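Local structure of probable histone-lysine N-methyltransferase, H3 lysine-9 specific SUVH9 (Arabidopsis thaliana, 4NJ5) at residues V354-E364 with R376-I387; D194-W203 with K215-Q224. The protein plays a role in gene silencing, probably by binding methylated DNA and recruiting RNA polymerase V to chromatin, and lacks methyltransferase activity of its own. All coordinates share one frame; numbering follows the deposited sequence.

Contact 1: V354-E364 with R376-I387; sequences VTQKGLRNRLE and RSLDVLHAGAFI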
# COMPACT_ATOMS: atom_id res chain seq x y z
N VAL A 354 6.69 16.72 -3.20
CA VAL A 354 6.18 15.41 -3.59
C VAL A 354 5.28 15.42 -4.83
O VAL A 354 5.63 14.85 -5.86
CB VAL A 354 5.46 14.71 -2.42
CG1 VAL A 354 4.81 13.40 -2.88
CG2 VAL A 354 6.44 14.44 -1.29
N THR A 355 4.13 16.08 -4.73
CA THR A 355 3.11 15.98 -5.78
C THR A 355 3.48 16.69 -7.09
O THR A 355 2.94 16.36 -8.15
CB THR A 355 1.73 16.47 -5.30
OG1 THR A 355 1.77 17.89 -5.06
CG2 THR A 355 1.32 15.75 -4.02
N GLN A 356 4.38 17.66 -7.02
CA GLN A 356 4.82 18.39 -8.21
C GLN A 356 5.64 17.50 -9.17
O GLN A 356 5.87 17.87 -10.32
CB GLN A 356 5.61 19.65 -7.83
CG GLN A 356 6.91 19.38 -7.09
CD GLN A 356 7.47 20.62 -6.41
OE1 GLN A 356 8.53 21.13 -6.78
NE2 GLN A 356 6.77 21.11 -5.39
N LYS A 357 6.07 16.33 -8.69
CA LYS A 357 6.76 15.35 -9.53
C LYS A 357 5.82 14.70 -10.55
O LYS A 357 6.27 14.20 -11.58
CB LYS A 357 7.37 14.24 -8.68
CG LYS A 357 8.86 14.36 -8.43
CD LYS A 357 9.16 15.38 -7.36
CE LYS A 357 10.61 15.32 -6.91
NZ LYS A 357 11.08 16.65 -6.46
N GLY A 358 4.53 14.69 -10.25
CA GLY A 358 3.55 14.07 -11.13
C GLY A 358 3.55 12.55 -11.04
O GLY A 358 4.33 11.97 -10.29
N LEU A 359 2.68 11.91 -11.82
CA LEU A 359 2.55 10.46 -11.81
C LEU A 359 3.87 9.77 -12.12
O LEU A 359 4.60 10.18 -13.03
CB LEU A 359 1.47 10.01 -12.80
CG LEU A 359 1.35 8.51 -13.07
CD1 LEU A 359 0.86 7.76 -11.83
CD2 LEU A 359 0.44 8.23 -14.26
N ARG A 360 4.18 8.72 -11.36
CA ARG A 360 5.41 7.96 -11.54
C ARG A 360 5.14 6.45 -11.47
O ARG A 360 6.03 5.64 -11.72
CB ARG A 360 6.42 8.33 -10.46
CG ARG A 360 6.14 7.68 -9.12
CD ARG A 360 6.83 8.41 -7.98
NE ARG A 360 6.42 7.90 -6.67
CZ ARG A 360 5.28 8.21 -6.07
NH1 ARG A 360 4.42 9.03 -6.65
NH2 ARG A 360 5.00 7.70 -4.88
N ASN A 361 3.91 6.09 -11.12
CA ASN A 361 3.51 4.69 -11.05
C ASN A 361 2.85 4.23 -12.35
O ASN A 361 2.22 5.03 -13.05
CB ASN A 361 2.56 4.46 -9.88
CG ASN A 361 3.27 4.52 -8.54
OD1 ASN A 361 3.04 5.43 -7.74
ND2 ASN A 361 4.14 3.54 -8.29
N ARG A 362 2.99 2.96 -12.68
CA ARG A 362 2.38 2.43 -13.89
C ARG A 362 0.94 2.00 -13.59
O ARG A 362 0.71 1.07 -12.81
CB ARG A 362 3.20 1.28 -14.47
CG ARG A 362 2.87 0.93 -15.91
CD ARG A 362 3.89 -0.04 -16.51
NE ARG A 362 5.03 0.63 -17.13
CZ ARG A 362 6.14 0.96 -16.49
NH1 ARG A 362 7.12 1.57 -17.14
NH2 ARG A 362 6.28 0.69 -15.20
N LEU A 363 -0.01 2.68 -14.21
CA LEU A 363 -1.42 2.42 -13.96
C LEU A 363 -2.13 1.85 -15.19
O LEU A 363 -1.63 1.93 -16.31
CB LEU A 363 -2.13 3.69 -13.51
CG LEU A 363 -1.52 4.44 -12.34
CD1 LEU A 363 -2.28 5.74 -12.09
CD2 LEU A 363 -1.51 3.57 -11.09
N GLU A 364 -3.31 1.30 -14.95
CA GLU A 364 -4.09 0.65 -15.99
C GLU A 364 -5.56 1.01 -15.85
O GLU A 364 -6.17 0.83 -14.79
CB GLU A 364 -3.90 -0.87 -15.91
CG GLU A 364 -4.81 -1.67 -16.82
CD GLU A 364 -4.36 -3.13 -16.92
OE1 GLU A 364 -3.33 -3.39 -17.58
OE2 GLU A 364 -5.04 -4.00 -16.34
N ARG A 376 -6.42 0.46 -11.90
CA ARG A 376 -5.63 -0.36 -11.00
C ARG A 376 -4.15 -0.04 -11.21
O ARG A 376 -3.78 0.52 -12.24
CB ARG A 376 -5.89 -1.84 -11.26
CG ARG A 376 -5.74 -2.23 -12.72
CD ARG A 376 -5.62 -3.73 -12.91
NE ARG A 376 -6.91 -4.42 -12.88
CZ ARG A 376 -7.54 -4.87 -13.95
NH1 ARG A 376 -7.02 -4.71 -15.16
NH2 ARG A 376 -8.71 -5.50 -13.82
N SER A 377 -3.31 -0.40 -10.25
CA SER A 377 -1.88 -0.14 -10.36
C SER A 377 -1.09 -1.43 -10.61
O SER A 377 -1.36 -2.45 -9.98
CB SER A 377 -1.36 0.53 -9.09
OG SER A 377 0.05 0.61 -9.10
N LEU A 378 -0.11 -1.37 -11.51
CA LEU A 378 0.80 -2.50 -11.70
C LEU A 378 1.84 -2.53 -10.59
O LEU A 378 2.43 -3.57 -10.31
CB LEU A 378 1.51 -2.43 -13.06
CG LEU A 378 0.71 -2.19 -14.34
CD1 LEU A 378 1.56 -2.52 -15.56
CD2 LEU A 378 -0.58 -2.98 -14.38
N ASP A 379 2.06 -1.38 -9.97
CA ASP A 379 3.07 -1.26 -8.93
C ASP A 379 2.45 -1.44 -7.55
O ASP A 379 1.24 -1.30 -7.38
CB ASP A 379 3.77 0.09 -9.02
CG ASP A 379 4.34 0.37 -10.40
OD1 ASP A 379 4.75 -0.60 -11.07
OD2 ASP A 379 4.37 1.55 -10.81
N VAL A 380 3.29 -1.75 -6.58
CA VAL A 380 2.86 -1.79 -5.19
C VAL A 380 2.66 -0.35 -4.75
O VAL A 380 3.46 0.52 -5.08
CB VAL A 380 3.92 -2.48 -4.31
CG1 VAL A 380 3.70 -2.17 -2.84
CG2 VAL A 380 3.92 -3.98 -4.57
N LEU A 381 1.58 -0.09 -4.03
CA LEU A 381 1.35 1.24 -3.48
C LEU A 381 1.30 1.15 -1.97
O LEU A 381 0.51 0.39 -1.41
CB LEU A 381 0.05 1.83 -4.02
CG LEU A 381 -0.04 1.97 -5.53
CD1 LEU A 381 -1.45 2.38 -5.92
CD2 LEU A 381 0.97 2.98 -6.04
N HIS A 382 2.14 1.93 -1.30
CA HIS A 382 2.18 1.91 0.15
C HIS A 382 1.32 3.01 0.78
O HIS A 382 0.98 3.99 0.12
CB HIS A 382 3.61 1.96 0.68
CG HIS A 382 4.33 3.24 0.40
ND1 HIS A 382 5.11 3.43 -0.72
CD2 HIS A 382 4.40 4.40 1.11
CE1 HIS A 382 5.63 4.65 -0.69
NE2 HIS A 382 5.21 5.25 0.40
N ALA A 383 0.98 2.81 2.05
CA ALA A 383 0.11 3.72 2.78
C ALA A 383 0.68 5.12 2.85
O ALA A 383 1.82 5.31 3.27
CB ALA A 383 -0.14 3.18 4.18
N GLY A 384 -0.11 6.10 2.42
CA GLY A 384 0.30 7.50 2.49
C GLY A 384 1.11 7.97 1.30
O GLY A 384 1.52 9.13 1.25
N ALA A 385 1.35 7.08 0.34
CA ALA A 385 2.13 7.44 -0.84
C ALA A 385 1.31 8.22 -1.87
O ALA A 385 0.10 8.00 -2.00
CB ALA A 385 2.73 6.20 -1.48
N PHE A 386 1.97 9.12 -2.59
CA PHE A 386 1.32 9.90 -3.64
C PHE A 386 1.16 9.07 -4.90
O PHE A 386 2.10 8.44 -5.36
CB PHE A 386 2.13 11.17 -3.94
CG PHE A 386 1.68 11.89 -5.19
CD1 PHE A 386 0.44 12.49 -5.26
CD2 PHE A 386 2.53 11.99 -6.29
CE1 PHE A 386 0.03 13.17 -6.41
CE2 PHE A 386 2.14 12.67 -7.44
CZ PHE A 386 0.89 13.26 -7.50
N ILE A 387 -0.04 9.09 -5.47
CA ILE A 387 -0.32 8.31 -6.67
C ILE A 387 -0.26 9.21 -7.90
O ILE A 387 0.62 9.05 -8.76
CB ILE A 387 -1.68 7.60 -6.57
CG1 ILE A 387 -1.69 6.65 -5.36
CG2 ILE A 387 -1.99 6.84 -7.84
CD1 ILE A 387 -3.05 6.07 -5.03
O HOH W 1 2.99 8.29 -8.72
O HOH W 2 3.36 5.76 -5.26
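Phe386 lays one face of its ring over the backbone and side chain of Thr355, close to the pre-SET zinc cluster of this SET-domain protein. Thr355 CA stands 3.9 Å from the centroid of the Phe386 ring in a CH-pi contact, and its methyl CG2 packs on the same face, while Thr355 OG1 turns elsewhere, to Glu339. A flat, apolar phenylalanine suits this buried place, its CB resting against Val354 CG1. CG lies anti to the backbone N (chi1 169°), which carries the ring to Thr355; Arg360 NH1 bonds to Phe386 O at 2.7 Å, its guanidinium plane nearly parallel to the ring (7° apart) but stepped off it.

At the other end, 363-367 and 373-377 form an antiparallel hairpin. Opposite charges on long chains suit neighbouring strand positions: Glu364 and Arg376 run alongside each other to a salt bridge between OE2 and NH1, carboxylate and guanidinium planes 76° apart. Arg246 gives Glu364 OE2 a second positive partner.

Between these ends Asp379 OD2 takes two donors from opposite faces of its carboxylate plane: Asn361 ND2, 3.2 Å from Asp379 OD2, and the backbone N of Arg362, 2.7 Å from that same oxygen.

Contact 2: D194-W203 with K215-Q224; sequences DGLFRIVDSW and KYRLERIEGQ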
# COMPACT_ATOMS: atom_id res chain seq x y z
N ASP A 194 -0.67 -16.15 1.15
CA ASP A 194 -1.24 -17.00 0.10
C ASP A 194 -2.30 -17.97 0.61
O ASP A 194 -2.78 -18.82 -0.14
CB ASP A 194 -0.14 -17.78 -0.63
CG ASP A 194 0.55 -16.96 -1.71
OD1 ASP A 194 -0.03 -15.95 -2.16
OD2 ASP A 194 1.67 -17.33 -2.11
N GLY A 195 -2.67 -17.85 1.88
CA GLY A 195 -3.75 -18.66 2.42
C GLY A 195 -3.32 -19.94 3.12
O GLY A 195 -2.23 -20.02 3.70
N LEU A 196 -4.19 -20.95 3.05
CA LEU A 196 -4.03 -22.16 3.84
C LEU A 196 -3.60 -23.37 3.01
O LEU A 196 -4.11 -23.61 1.92
CB LEU A 196 -5.33 -22.47 4.58
CG LEU A 196 -5.82 -21.34 5.49
CD1 LEU A 196 -7.17 -21.67 6.11
CD2 LEU A 196 -4.78 -21.04 6.56
N PHE A 197 -2.65 -24.12 3.55
CA PHE A 197 -2.13 -25.32 2.92
C PHE A 197 -2.17 -26.44 3.95
O PHE A 197 -2.20 -26.18 5.15
CB PHE A 197 -0.67 -25.09 2.49
CG PHE A 197 -0.51 -24.25 1.26
CD1 PHE A 197 -0.86 -22.91 1.25
CD2 PHE A 197 0.05 -24.79 0.11
CE1 PHE A 197 -0.69 -22.13 0.12
CE2 PHE A 197 0.21 -24.02 -1.03
CZ PHE A 197 -0.15 -22.69 -1.03
N ARG A 198 -2.16 -27.68 3.49
CA ARG A 198 -2.03 -28.81 4.40
C ARG A 198 -0.79 -29.62 4.08
O ARG A 198 -0.43 -29.76 2.91
CB ARG A 198 -3.28 -29.70 4.38
CG ARG A 198 -4.33 -29.30 5.41
CD ARG A 198 -5.38 -30.37 5.60
NE ARG A 198 -6.47 -29.89 6.44
CZ ARG A 198 -7.58 -29.34 5.96
NH1 ARG A 198 -7.75 -29.21 4.65
NH2 ARG A 198 -8.53 -28.92 6.79
N ILE A 199 -0.14 -30.13 5.11
CA ILE A 199 1.04 -30.96 4.92
C ILE A 199 0.57 -32.39 4.69
O ILE A 199 -0.06 -32.98 5.57
CB ILE A 199 1.97 -30.91 6.15
CG1 ILE A 199 2.20 -29.46 6.59
CG2 ILE A 199 3.30 -31.59 5.84
CD1 ILE A 199 2.88 -29.34 7.94
N VAL A 200 0.85 -32.93 3.51
CA VAL A 200 0.29 -34.23 3.14
C VAL A 200 1.34 -35.32 3.05
O VAL A 200 1.02 -36.49 2.83
CB VAL A 200 -0.46 -34.15 1.80
CG1 VAL A 200 -1.53 -33.07 1.86
CG2 VAL A 200 0.52 -33.89 0.67
N ASP A 201 2.60 -34.94 3.22
CA ASP A 201 3.70 -35.90 3.19
C ASP A 201 4.96 -35.33 3.83
O ASP A 201 5.17 -34.12 3.83
CB ASP A 201 3.98 -36.37 1.76
CG ASP A 201 4.77 -37.66 1.72
OD1 ASP A 201 4.88 -38.31 2.78
OD2 ASP A 201 5.27 -38.02 0.64
N SER A 202 5.80 -36.20 4.37
CA SER A 202 7.06 -35.78 4.97
C SER A 202 8.10 -36.89 4.84
O SER A 202 7.75 -38.07 4.82
CB SER A 202 6.87 -35.46 6.45
OG SER A 202 6.75 -36.65 7.21
N TRP A 203 9.37 -36.51 4.75
CA TRP A 203 10.42 -37.50 4.62
C TRP A 203 11.80 -36.98 5.00
O TRP A 203 12.01 -35.77 5.12
CB TRP A 203 10.45 -38.08 3.20
CG TRP A 203 10.88 -37.10 2.15
CD1 TRP A 203 12.13 -36.97 1.62
CD2 TRP A 203 10.06 -36.13 1.48
NE1 TRP A 203 12.15 -35.98 0.68
CE2 TRP A 203 10.89 -35.44 0.57
CE3 TRP A 203 8.71 -35.77 1.57
CZ2 TRP A 203 10.41 -34.42 -0.25
CZ3 TRP A 203 8.24 -34.75 0.76
CH2 TRP A 203 9.09 -34.09 -0.14
N LYS A 215 12.00 -32.87 4.85
CA LYS A 215 11.21 -32.24 3.81
C LYS A 215 9.72 -32.53 3.97
O LYS A 215 9.32 -33.62 4.37
CB LYS A 215 11.69 -32.67 2.43
CG LYS A 215 12.83 -31.82 1.88
CD LYS A 215 13.45 -32.43 0.63
CE LYS A 215 14.31 -31.41 -0.09
NZ LYS A 215 15.02 -30.53 0.87
N TYR A 216 8.90 -31.53 3.65
CA TYR A 216 7.46 -31.63 3.83
C TYR A 216 6.75 -31.12 2.58
O TYR A 216 7.10 -30.07 2.04
CB TYR A 216 7.01 -30.82 5.05
CG TYR A 216 7.83 -31.08 6.29
CD1 TYR A 216 7.45 -32.05 7.21
CD2 TYR A 216 8.98 -30.35 6.55
CE1 TYR A 216 8.20 -32.28 8.35
CE2 TYR A 216 9.74 -30.57 7.68
CZ TYR A 216 9.34 -31.54 8.58
OH TYR A 216 10.09 -31.76 9.71
N ARG A 217 5.77 -31.88 2.11
CA ARG A 217 5.02 -31.48 0.93
C ARG A 217 3.73 -30.78 1.34
O ARG A 217 2.88 -31.37 2.01
CB ARG A 217 4.71 -32.70 0.06
CG ARG A 217 3.64 -32.45 -0.98
CD ARG A 217 3.40 -33.69 -1.82
NE ARG A 217 3.99 -33.56 -3.14
CZ ARG A 217 3.32 -33.21 -4.23
NH1 ARG A 217 2.02 -32.97 -4.15
NH2 ARG A 217 3.94 -33.12 -5.40
N LEU A 218 3.61 -29.52 0.94
CA LEU A 218 2.46 -28.70 1.27
C LEU A 218 1.54 -28.55 0.06
O LEU A 218 2.00 -28.28 -1.05
CB LEU A 218 2.91 -27.31 1.74
CG LEU A 218 3.11 -27.11 3.25
CD1 LEU A 218 4.16 -28.06 3.79
CD2 LEU A 218 3.48 -25.67 3.55
N GLU A 219 0.24 -28.74 0.28
CA GLU A 219 -0.74 -28.60 -0.78
C GLU A 219 -1.82 -27.61 -0.36
O GLU A 219 -2.32 -27.68 0.77
CB GLU A 219 -1.36 -29.95 -1.14
CG GLU A 219 -0.44 -30.84 -1.96
CD GLU A 219 -1.04 -32.21 -2.24
OE1 GLU A 219 -2.22 -32.43 -1.90
OE2 GLU A 219 -0.32 -33.06 -2.81
N ARG A 220 -2.17 -26.70 -1.26
CA ARG A 220 -3.13 -25.66 -0.95
C ARG A 220 -4.54 -26.22 -0.76
O ARG A 220 -4.95 -27.14 -1.46
CB ARG A 220 -3.12 -24.58 -2.03
CG ARG A 220 -3.82 -23.29 -1.62
CD ARG A 220 -3.36 -22.12 -2.46
NE ARG A 220 -3.86 -20.85 -1.94
CZ ARG A 220 -4.89 -20.19 -2.45
NH1 ARG A 220 -5.54 -20.67 -3.50
NH2 ARG A 220 -5.27 -19.03 -1.91
N ILE A 221 -5.26 -25.65 0.20
CA ILE A 221 -6.65 -26.03 0.45
C ILE A 221 -7.52 -25.52 -0.69
O ILE A 221 -7.37 -24.39 -1.14
CB ILE A 221 -7.18 -25.44 1.77
CG1 ILE A 221 -6.22 -25.72 2.92
CG2 ILE A 221 -8.58 -25.98 2.08
CD1 ILE A 221 -5.82 -27.16 3.02
N GLU A 222 -8.44 -26.37 -1.15
CA GLU A 222 -9.30 -26.07 -2.28
C GLU A 222 -10.32 -24.97 -1.94
O GLU A 222 -10.75 -24.84 -0.80
CB GLU A 222 -10.02 -27.34 -2.72
CG GLU A 222 -10.27 -27.46 -4.22
CD GLU A 222 -10.37 -28.90 -4.67
OE1 GLU A 222 -10.11 -29.81 -3.85
OE2 GLU A 222 -10.72 -29.14 -5.85
N GLY A 223 -10.71 -24.19 -2.95
CA GLY A 223 -11.79 -23.24 -2.81
C GLY A 223 -11.43 -21.87 -2.27
O GLY A 223 -12.31 -21.10 -1.89
N GLN A 224 -10.14 -21.56 -2.22
CA GLN A 224 -9.70 -20.25 -1.73
C GLN A 224 -9.55 -19.26 -2.87
O GLN A 224 -9.44 -19.64 -4.04
CB GLN A 224 -8.37 -20.36 -0.98
CG GLN A 224 -8.46 -21.05 0.37
CD GLN A 224 -7.10 -21.19 1.02
OE1 GLN A 224 -6.79 -20.49 1.98
NE2 GLN A 224 -6.28 -22.08 0.48
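Arg220 runs its long side chain across the face of the Phe197 ring to the backbone of Asp194. CB sits over the ring, 3.7 Å from the Phe197 ring centroid in a CH-pi contact. CG passes beside Leu196 O and Phe197 CE1, and CD lies 3.6 Å from Phe197 CZ. NE then meets Asp194 O at 2.9 Å, almost in line with that carbonyl, and NH2 reaches Asp194 O from above the carbonyl plane, so two nitrogens grip one oxygen side-on. NH2 also bonds to Ala225 O. CG anti to the backbone N (chi1 -165°) and the extended chain lay the methylenes along the ring; arginine suits the place because its apolar stem packs there and its planar tip offers several N-H groups.

Phe197 and Arg220 are a non-hydrogen-bonded pair in the antiparallel hairpin of strands 190-206 and 212-220, part of the curved sheet of the SRA domain, whose relatives read methylated DNA. Ile199 and Leu218 lie on the same side of the sheet as Phe197, their branched chains side by side and Ile199 also touching Met168 of helix 159-169.

Beyond the paired strand, Gln224 stands in for a backbone: its OE1 accepts Leu196 N at 2.8 Å through an in-plane lone pair, and its NE2 donates hydrogen bonds to Ile221 O and to Leu196 O, which also takes Ile221 N. At the far end the indole of Trp203, on the other side of the sheet, receives Lys215 CB over its six-membered ring, a broad surface suited to the apolar lysine stem, while Lys215 NZ goes to Thr140.

How the contacts relate
Both contacts include part of an antiparallel hairpin, but in separate domains: contact 2 in the SRA domain, contact 1 in the SET region beside the pre-SET zinc cluster. Their centres lie 35 Å apart, and their nearest atoms about 13 Å, without touching. Contact 1 is mostly buried, near the centre of the chain, and only briefly strand-paired; side chains, backbone carbonyls and waters do much of the joining. Contact 2, farther out and partly buried, rests on a long backbone ladder, one face mainly apolar or aromatic, though with Arg220 and Ser202, the other mostly charged, with Trp203 among them. Arginine bonds to a backbone carbonyl in each: Arg360 in 354-364, Arg220 in 215-224.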